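Local structure of SusD homolog (Bacteroides thetaiotaomicron, 3EHM) at residues G295-S299 against S322-F327. The protein probably binds mucin O-glycans as a SusD-family outer membrane lipoprotein, helping this gut symbiont to use host glycans. Sequence-based numbering, arbitrary orientation.
Sequences GTYGS and SYSAKF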
loop_
_atom_site.group_PDB
_atom_site.type_symbol
_atom_site.label_atom_id
_atom_site.label_comp_id
_atom_site.label_asym_id
_atom_site.label_seq_id
_atom_site.Cartn_x
_atom_site.Cartn_y
_atom_site.Cartn_z
ATOM N N GLY A 295 12.617 16.638 -13.617
ATOM C CA GLY A 295 11.656 17.647 -14.007
ATOM C C GLY A 295 12.393 18.835 -14.590
ATOM O O GLY A 295 13.619 18.815 -14.704
ATOM N N THR A 296 11.649 19.863 -14.977
ATOM C CA THR A 296 12.241 21.076 -15.527
ATOM C C THR A 296 11.556 22.265 -14.880
ATOM O O THR A 296 10.365 22.215 -14.558
ATOM C CB THR A 296 12.080 21.162 -17.059
ATOM O OG1 THR A 296 10.695 21.066 -17.404
ATOM C CG2 THR A 296 12.853 20.042 -17.742
ATOM N N TYR A 297 12.322 23.328 -14.677
ATOM C CA TYR A 297 11.824 24.542 -14.047
ATOM C C TYR A 297 12.258 25.710 -14.928
ATOM O O TYR A 297 13.450 25.983 -15.064
ATOM C CB TYR A 297 12.439 24.661 -12.653
ATOM C CG TYR A 297 11.983 25.850 -11.848
ATOM C CD1 TYR A 297 10.678 25.935 -11.368
ATOM C CD2 TYR A 297 12.871 26.874 -11.532
ATOM C CE1 TYR A 297 10.268 27.007 -10.588
ATOM C CE2 TYR A 297 12.473 27.954 -10.755
ATOM C CZ TYR A 297 11.173 28.014 -10.284
ATOM O OH TYR A 297 10.779 29.077 -9.512
ATOM N N GLY A 298 11.285 26.392 -15.521
ATOM C CA GLY A 298 11.594 27.496 -16.412
ATOM C C GLY A 298 11.699 26.923 -17.814
ATOM O O GLY A 298 11.485 25.725 -18.005
ATOM N N SER A 299 12.035 27.748 -18.798
ATOM C CA SER A 299 12.140 27.250 -20.167
ATOM C C SER A 299 13.318 27.832 -20.937
ATOM O O SER A 299 13.881 28.856 -20.550
ATOM C CB SER A 299 10.840 27.531 -20.925
ATOM O OG SER A 299 10.532 28.912 -20.902
ATOM N N SER A 322 5.757 26.760 -17.137
ATOM C CA SER A 322 7.065 26.115 -17.144
ATOM C C SER A 322 7.707 26.118 -15.755
ATOM O O SER A 322 8.677 25.404 -15.514
ATOM C CB SER A 322 7.998 26.819 -18.130
ATOM O OG SER A 322 8.321 28.118 -17.669
ATOM N N TYR A 323 7.169 26.931 -14.851
ATOM C CA TYR A 323 7.687 27.019 -13.486
ATOM C C TYR A 323 6.777 26.265 -12.513
ATOM O O TYR A 323 6.974 26.330 -11.302
ATOM C CB TYR A 323 7.758 28.483 -13.034
ATOM C CG TYR A 323 8.827 29.320 -13.702
ATOM C CD1 TYR A 323 10.177 29.118 -13.421
ATOM C CD2 TYR A 323 8.485 30.330 -14.600
ATOM C CE1 TYR A 323 11.165 29.908 -14.014
ATOM C CE2 TYR A 323 9.464 31.125 -15.202
ATOM C CZ TYR A 323 10.799 30.907 -14.903
ATOM O OH TYR A 323 11.766 31.690 -15.491
ATOM N N SER A 324 5.791 25.547 -13.043
ATOM C CA SER A 324 4.827 24.837 -12.202
ATOM C C SER A 324 5.120 23.368 -11.938
ATOM O O SER A 324 6.013 22.776 -12.539
ATOM C CB SER A 324 3.438 24.937 -12.823
ATOM O OG SER A 324 3.352 24.073 -13.942
ATOM N N ALA A 325 4.326 22.779 -11.047
ATOM C CA ALA A 325 4.479 21.375 -10.698
ATOM C C ALA A 325 4.133 20.487 -11.888
ATOM O O ALA A 325 4.376 19.283 -11.857
ATOM C CB ALA A 325 3.598 21.028 -9.497
ATOM N N LYS A 326 3.563 21.072 -12.938
ATOM C CA LYS A 326 3.238 20.277 -14.114
ATOM C C LYS A 326 4.534 19.673 -14.628
ATOM O O LYS A 326 4.543 18.571 -15.176
ATOM C CB LYS A 326 2.594 21.129 -15.216
ATOM C CG LYS A 326 2.418 20.362 -16.530
ATOM C CD LYS A 326 1.629 21.133 -17.580
ATOM C CE LYS A 326 1.553 20.340 -18.886
ATOM N NZ LYS A 326 0.707 21.013 -19.915
ATOM N N PHE A 327 5.634 20.392 -14.434
ATOM C CA PHE A 327 6.928 19.914 -14.890
ATOM C C PHE A 327 7.872 19.445 -13.794
ATOM O O PHE A 327 9.089 19.404 -13.982
ATOM C CB PHE A 327 7.587 20.985 -15.755
ATOM C CG PHE A 327 6.745 21.382 -16.927
ATOM C CD1 PHE A 327 5.899 22.482 -16.853
ATOM C CD2 PHE A 327 6.736 20.604 -18.083
ATOM C CE1 PHE A 327 5.050 22.801 -17.912
ATOM C CE2 PHE A 327 5.892 20.915 -19.143
ATOM C CZ PHE A 327 5.047 22.016 -19.056
HETATM O O HOH W 1 9.729 23.665 -17.387
HETATM O O HOH W 2 8.727 23.057 -12.521
#
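Y323 turns the edge of its ring onto the face of Y297, a T-shaped pair with planes at 73° and centroids 4.9 Å apart. CD1 of Y323 stands over the centre of the Y297 ring; with CG anti to the backbone N (chi1 -178°), Y297 lays its face under that edge. One face of Y323 takes the CA of G298 in a CH-pi contact, CA lying 3.8 Å from the ring centroid. Were Y297 cut back to an alanine, the Y323 edge would probably lose the face it rests on and that ring be freer to turn.

Two backbone hydrogen bonds tie the segments: T296 N to F327 O at 2.8 Å, nearly straight onto the carbonyl, and G298 N to S322 O, with the donor well above the carbonyl plane. Between them two waters bridge the segments. One accepts from T296 OG1 and donates to G298 O and S322 O; the other donates to T296 O and S324 O.

Strand 295-297 pairs antiparallel with 304-306, through G295 with G306 and Y297 with Q304; the contact lays the 322-327 loop on this peripheral hairpin, its centre about 29 Å from that of the chain. K403 adds a cation-pi contact to Y297.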